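Local coordinates for protein phosphotransferase (Brucella abortus, PDB 4QPK) that acts as a dimeric histidine phosphotransferase in the regulatory phosphorelay that controls Brucella growth, division and survival inside host cells, forming a complex with the response regulator CtrA, at residues Ile113-Ala118 with Ala138-Pro143; Lys144-Leu149 with Thr176-Val181. All blocks are in the same frame, centred on the assembly; numbering follows the deposited sequence.

Contact 1: Ile113-Ala118 with Ala138-Pro143; sequences IDTGDA and ARVLLP
Thr115, Arg139 and Asp114 have the most surface buried where the chain leaves a short strand for a helix and meets the returning segment Ala138-Pro143. Thr115 is bound twice to Val140: its backbone N donates to Val140 O and its hydroxyl OG1 accepts from Val140 N, both at 2.9 Å. With chi1 at 60°, OG1 lies between the backbone N and the carbonyl carbon, facing Val140, and CG2 is left to pack on Val140 CG1 at 3.7 Å and on Leu142 CD1. Threonine suits the place because one branch serves the polar backbone and the other the apolar side chains. A water also bonds to OG1 and, weakly, to Ala138 O.

Asp114 is the N-cap of the helix. Its OD1 accepts from Gly116 N at 2.7 Å on the anti side, somewhat out of the carboxylate plane, and from Arg139 NE at 3.0 Å through the syn lone pair, so one oxygen holds both the helix start and the arginine. Aspartate suits the cap because its short carboxylate reaches back to Gly116 N and still offers both oxygens to a cation. Arg139, whose long, extended chain brings NE and NH2 to both oxygens, grips the carboxylate side-on: OD1 lies in the guanidinium plane, whereas NH2 meets OD2 at 2.9 Å from above the carboxylate plane, the two flat groups being turned 30° apart. Beside this salt bridge Leu141 CD2 lies against Asp114 CA at 3.7 Å.

Ile113 and Leu142 form an antiparallel hydrogen-bonded pair, each N-H donating to the other's carbonyl, which joins strands 112-114 and 141-143 in a two-stranded sheet. Both side chains turn to the face packed against Val147 of helix 144-160, and Leu142 also touches Pro178 and Phe180 of strand 178-185.

Contact 2: Lys144-Leu149 with Thr176-Val181; sequences KNKVKL and TDPRFV
Thr176 meets the first turns of helix 144-160 through its backbone: its carbonyl O lies 3.7 Å from Lys146 NZ, a loose polar approach at the exposed end. Pro178 begins the strand, and its ring packs on the lysine's aliphatic chain, CG to Lys146 CD at 3.8 Å. The Lys146 chain, extended beyond CG, crosses the proline at about a right angle; a lysine fits because its methylenes can cover an apolar ring while its ammonium group continues toward the loop. Phe180, next to point at the helix, is flat, apolar and long enough to bridge from strand to helix. With CG anti to its own carbonyl carbon (chi1 -51°), its CE1 makes a close contact with Lys146 O, 3.1 Å, the oxygen lying oblique to the ring. Leu149 sets CD2 near the plane of the ring at its edge, 4.5 Å from CE1, and Met227 touches Lys146, Leu149 and Phe180. The axes of segments 144-149 and 178-181 run nearly parallel, 13° apart with a closest approach of 10.2 Å. Such a helix over one face of a mixed sheet is a layered alpha/beta arrangement, here in a domain resembling the catalytic and ATP-binding domain of histidine kinases but lacking regions needed to bind ATP.

In the fold
The centres of contact 1 and contact 2 lie 9 Å apart, and strand 141-143 runs directly into helix 144-160. Val147 joins them: its CG1 packs on Ile113 CG2 at 3.6 Å and on Ala118 CB, while its CG2 meets Leu142 CB at 3.7 Å. The start of the helix meets the small sheet on one flank and the mixed sheet on another. Helix 115-126, capped by Asp114, carries Glu124, which with Asn128 forms the sodium ion site. Both contacts belong to the C-terminal domain, whereas His56, which carries the phosphoryl group in the relay but is not phosphorylated here, is on helix 43-74. Lys144 packs on Asp45 and Lys148 on Ala48 of the second subunit, on its copy of that helix.

Contact 1: Ile113-Ala118 with Ala138-Pro143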
loop_
_atom_site.group_PDB
_atom_site.type_symbol
_atom_site.label_atom_id
_atom_site.label_comp_id
_atom_site.label_asym_id
_atom_site.label_seq_id
_atom_site.Cartn_x
_atom_site.Cartn_y
_atom_site.Cartn_z
ATOM N N ILE B 113 -9.784 17.021 1.255
ATOM C CA ILE B 113 -10.574 15.781 1.309
ATOM C C ILE B 113 -11.976 16.078 1.862
ATOM O O ILE B 113 -12.140 16.876 2.792
ATOM C CB ILE B 113 -9.880 14.684 2.165
ATOM C CG1 ILE B 113 -8.584 14.217 1.478
ATOM C CG2 ILE B 113 -10.795 13.479 2.344
ATOM C CD1 ILE B 113 -7.696 13.310 2.354
ATOM N N ASP B 114 -12.978 15.463 1.247
ATOM C CA ASP B 114 -14.368 15.540 1.673
ATOM C C ASP B 114 -14.565 14.602 2.869
ATOM O O ASP B 114 -14.312 13.407 2.751
ATOM C CB ASP B 114 -15.265 15.145 0.489
ATOM C CG ASP B 114 -16.748 15.369 0.742
ATOM O OD1 ASP B 114 -17.222 15.192 1.871
ATOM O OD2 ASP B 114 -17.448 15.751 -0.223
ATOM N N THR B 115 -15.007 15.114 4.018
ATOM C CA THR B 115 -15.181 14.221 5.177
ATOM C C THR B 115 -16.322 13.223 4.958
ATOM O O THR B 115 -16.426 12.241 5.692
ATOM C CB THR B 115 -15.446 14.992 6.517
ATOM O OG1 THR B 115 -16.636 15.777 6.420
ATOM C CG2 THR B 115 -14.253 15.890 6.873
ATOM N N GLY B 116 -17.175 13.466 3.965
ATOM C CA GLY B 116 -18.190 12.488 3.604
ATOM C C GLY B 116 -17.534 11.207 3.094
ATOM O O GLY B 116 -17.978 10.094 3.385
ATOM N N ASP B 117 -16.468 11.353 2.316
ATOM C CA ASP B 117 -15.718 10.178 1.850
ATOM C C ASP B 117 -15.021 9.491 3.018
ATOM O O ASP B 117 -14.947 8.257 3.084
ATOM C CB ASP B 117 -14.687 10.579 0.791
ATOM C CG ASP B 117 -15.329 11.017 -0.510
ATOM O OD1 ASP B 117 -16.395 10.465 -0.870
ATOM O OD2 ASP B 117 -14.759 11.904 -1.183
ATOM N N ALA B 118 -14.470 10.294 3.923
ATOM C CA ALA B 118 -13.825 9.743 5.112
ATOM C C ALA B 118 -14.837 8.957 5.944
ATOM O O ALA B 118 -14.555 7.847 6.401
ATOM C CB ALA B 118 -13.184 10.877 5.955
ATOM N N ALA B 138 -20.906 17.638 10.661
ATOM C CA ALA B 138 -21.255 18.108 9.324
ATOM C C ALA B 138 -20.225 17.710 8.273
ATOM O O ALA B 138 -19.023 17.771 8.521
ATOM C CB ALA B 138 -21.426 19.620 9.334
ATOM N N ARG B 139 -20.716 17.297 7.109
ATOM C CA ARG B 139 -19.863 17.028 5.956
ATOM C C ARG B 139 -19.134 18.309 5.521
ATOM O O ARG B 139 -19.767 19.342 5.309
ATOM C CB ARG B 139 -20.717 16.477 4.808
ATOM C CG ARG B 139 -19.949 16.122 3.555
ATOM C CD ARG B 139 -20.888 15.652 2.475
ATOM N NE ARG B 139 -20.168 15.290 1.261
ATOM C CZ ARG B 139 -20.762 15.006 0.113
ATOM N NH1 ARG B 139 -22.090 15.054 0.034
ATOM N NH2 ARG B 139 -20.031 14.681 -0.941
ATOM N N VAL B 140 -17.812 18.244 5.370
ATOM C CA VAL B 140 -17.024 19.442 5.103
ATOM C C VAL B 140 -15.770 19.112 4.285
ATOM O O VAL B 140 -15.224 18.020 4.405
ATOM C CB VAL B 140 -16.623 20.133 6.440
ATOM C CG1 VAL B 140 -15.811 19.178 7.317
ATOM C CG2 VAL B 140 -15.855 21.410 6.184
ATOM N N LEU B 141 -15.334 20.037 3.429
ATOM C CA LEU B 141 -14.028 19.923 2.793
ATOM C C LEU B 141 -12.942 20.489 3.704
ATOM O O LEU B 141 -13.038 21.633 4.136
ATOM C CB LEU B 141 -14.022 20.647 1.439
ATOM C CG LEU B 141 -14.876 20.010 0.345
ATOM C CD1 LEU B 141 -15.058 20.978 -0.816
ATOM C CD2 LEU B 141 -14.152 18.762 -0.151
ATOM N N LEU B 142 -11.919 19.687 4.002
ATOM C CA LEU B 142 -10.816 20.111 4.884
ATOM C C LEU B 142 -9.480 19.818 4.213
ATOM O O LEU B 142 -9.436 19.014 3.284
ATOM C CB LEU B 142 -10.899 19.396 6.240
ATOM C CG LEU B 142 -12.075 19.748 7.159
ATOM C CD1 LEU B 142 -12.100 18.853 8.394
ATOM C CD2 LEU B 142 -12.031 21.233 7.574
ATOM N N PRO B 143 -8.383 20.474 4.658
ATOM C CA PRO B 143 -7.076 20.136 4.079
ATOM C C PRO B 143 -6.785 18.651 4.232
ATOM O O PRO B 143 -7.110 18.067 5.273
ATOM C CB PRO B 143 -6.094 20.995 4.881
ATOM C CG PRO B 143 -6.929 22.190 5.291
ATOM C CD PRO B 143 -8.295 21.617 5.586
HETATM O O HOH W 1 -18.446 14.478 8.218
#

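Contact 2: Lys144-Leu149 with Thr176-Val181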
loop_
_atom_site.group_PDB
_atom_site.type_symbol
_atom_site.label_atom_id
_atom_site.label_comp_id
_atom_site.label_asym_id
_atom_site.label_seq_id
_atom_site.Cartn_x
_atom_site.Cartn_y
_atom_site.Cartn_z
ATOM N N LYS B 144 -6.195 18.059 3.200
ATOM C CA LYS B 144 -6.053 16.603 3.138
ATOM C C LYS B 144 -5.380 16.021 4.366
ATOM O O LYS B 144 -5.827 15.005 4.880
ATOM C CB LYS B 144 -5.294 16.184 1.872
ATOM C CG LYS B 144 -3.889 16.759 1.729
ATOM C CD LYS B 144 -3.242 16.363 0.398
ATOM C CE LYS B 144 -1.820 16.930 0.308
ATOM N NZ LYS B 144 -1.187 16.707 -1.019
ATOM N N ASN B 145 -4.323 16.658 4.866
ATOM C CA ASN B 145 -3.622 16.064 5.992
ATOM C C ASN B 145 -4.415 16.123 7.301
ATOM O O ASN B 145 -4.187 15.302 8.194
ATOM C CB ASN B 145 -2.244 16.705 6.140
ATOM C CG ASN B 145 -1.280 16.212 5.078
ATOM O OD1 ASN B 145 -1.403 15.078 4.608
ATOM N ND2 ASN B 145 -0.384 17.080 4.628
ATOM N N LYS B 146 -5.353 17.066 7.415
ATOM C CA LYS B 146 -6.224 17.080 8.589
ATOM C C LYS B 146 -7.200 15.898 8.538
ATOM O O LYS B 146 -7.472 15.257 9.554
ATOM C CB LYS B 146 -6.982 18.410 8.688
ATOM C CG LYS B 146 -6.028 19.607 8.845
ATOM C CD LYS B 146 -6.755 20.903 9.254
ATOM C CE LYS B 146 -5.765 22.075 9.229
ATOM N NZ LYS B 146 -6.428 23.378 9.520
ATOM N N VAL B 147 -7.715 15.590 7.353
ATOM C CA VAL B 147 -8.620 14.440 7.245
ATOM C C VAL B 147 -7.852 13.122 7.385
ATOM O O VAL B 147 -8.355 12.162 7.979
ATOM C CB VAL B 147 -9.406 14.444 5.934
ATOM C CG1 VAL B 147 -10.388 13.269 5.927
ATOM C CG2 VAL B 147 -10.190 15.768 5.775
ATOM N N LYS B 148 -6.629 13.063 6.859
ATOM C CA LYS B 148 -5.809 11.867 7.081
ATOM C C LYS B 148 -5.482 11.690 8.575
ATOM O O LYS B 148 -5.529 10.570 9.092
ATOM C CB LYS B 148 -4.532 11.924 6.224
ATOM C CG LYS B 148 -4.823 11.903 4.714
ATOM C CD LYS B 148 -3.539 11.901 3.867
ATOM C CE LYS B 148 -2.865 10.494 3.922
ATOM N NZ LYS B 148 -1.675 10.446 3.039
ATOM N N LEU B 149 -5.199 12.788 9.277
ATOM C CA LEU B 149 -4.990 12.723 10.722
ATOM C C LEU B 149 -6.230 12.116 11.405
ATOM O O LEU B 149 -6.110 11.206 12.220
ATOM C CB LEU B 149 -4.686 14.115 11.292
ATOM C CG LEU B 149 -4.754 14.207 12.821
ATOM C CD1 LEU B 149 -3.678 13.342 13.458
ATOM C CD2 LEU B 149 -4.606 15.677 13.252
ATOM N N THR B 176 -11.966 26.298 9.218
ATOM C CA THR B 176 -10.619 26.848 9.336
ATOM C C THR B 176 -9.903 26.306 10.570
ATOM O O THR B 176 -8.680 26.145 10.570
ATOM C CB THR B 176 -10.643 28.395 9.403
ATOM O OG1 THR B 176 -11.487 28.810 10.484
ATOM C CG2 THR B 176 -11.176 28.971 8.102
ATOM N N ASP B 177 -10.665 26.008 11.616
ATOM C CA ASP B 177 -10.083 25.463 12.838
ATOM C C ASP B 177 -10.865 24.250 13.319
ATOM O O ASP B 177 -11.591 24.315 14.315
ATOM C CB ASP B 177 -10.022 26.528 13.934
ATOM C CG ASP B 177 -9.201 27.733 13.521
ATOM O OD1 ASP B 177 -7.972 27.722 13.746
ATOM O OD2 ASP B 177 -9.787 28.679 12.959
ATOM N N PRO B 178 -10.725 23.127 12.603
ATOM C CA PRO B 178 -11.471 21.932 13.000
ATOM C C PRO B 178 -10.990 21.327 14.315
ATOM O O PRO B 178 -9.828 21.470 14.690
ATOM C CB PRO B 178 -11.224 20.964 11.830
ATOM C CG PRO B 178 -9.903 21.413 11.254
ATOM C CD PRO B 178 -9.898 22.907 11.402
ATOM N N ARG B 179 -11.895 20.640 15.002
ATOM C CA ARG B 179 -11.547 19.864 16.179
ATOM C C ARG B 179 -12.082 18.442 15.986
ATOM O O ARG B 179 -13.235 18.265 15.600
ATOM C CB ARG B 179 -12.119 20.502 17.456
ATOM C CG ARG B 179 -11.901 19.663 18.711
ATOM C CD ARG B 179 -12.217 20.438 20.001
ATOM N NE ARG B 179 -13.610 20.865 20.083
ATOM C CZ ARG B 179 -14.029 22.116 19.889
ATOM N NH1 ARG B 179 -13.158 23.079 19.610
ATOM N NH2 ARG B 179 -15.321 22.407 19.986
ATOM N N PHE B 180 -11.224 17.439 16.197
ATOM C CA PHE B 180 -11.630 16.042 16.092
ATOM C C PHE B 180 -11.674 15.412 17.469
ATOM O O PHE B 180 -10.725 15.525 18.234
ATOM C CB PHE B 180 -10.670 15.234 15.195
ATOM C CG PHE B 180 -10.413 15.852 13.853
ATOM C CD1 PHE B 180 -9.129 15.837 13.306
ATOM C CD2 PHE B 180 -11.448 16.423 13.116
ATOM C CE1 PHE B 180 -8.877 16.394 12.061
ATOM C CE2 PHE B 180 -11.205 16.983 11.872
ATOM C CZ PHE B 180 -9.913 16.964 11.340
ATOM N N VAL B 181 -12.761 14.724 17.780
ATOM C CA VAL B 181 -12.868 14.071 19.071
ATOM C C VAL B 181 -13.179 12.598 18.876
ATOM O O VAL B 181 -14.207 12.239 18.304
ATOM C CB VAL B 181 -13.951 14.727 19.947
ATOM C CG1 VAL B 181 -13.881 14.161 21.356
ATOM C CG2 VAL B 181 -13.758 16.253 19.957
#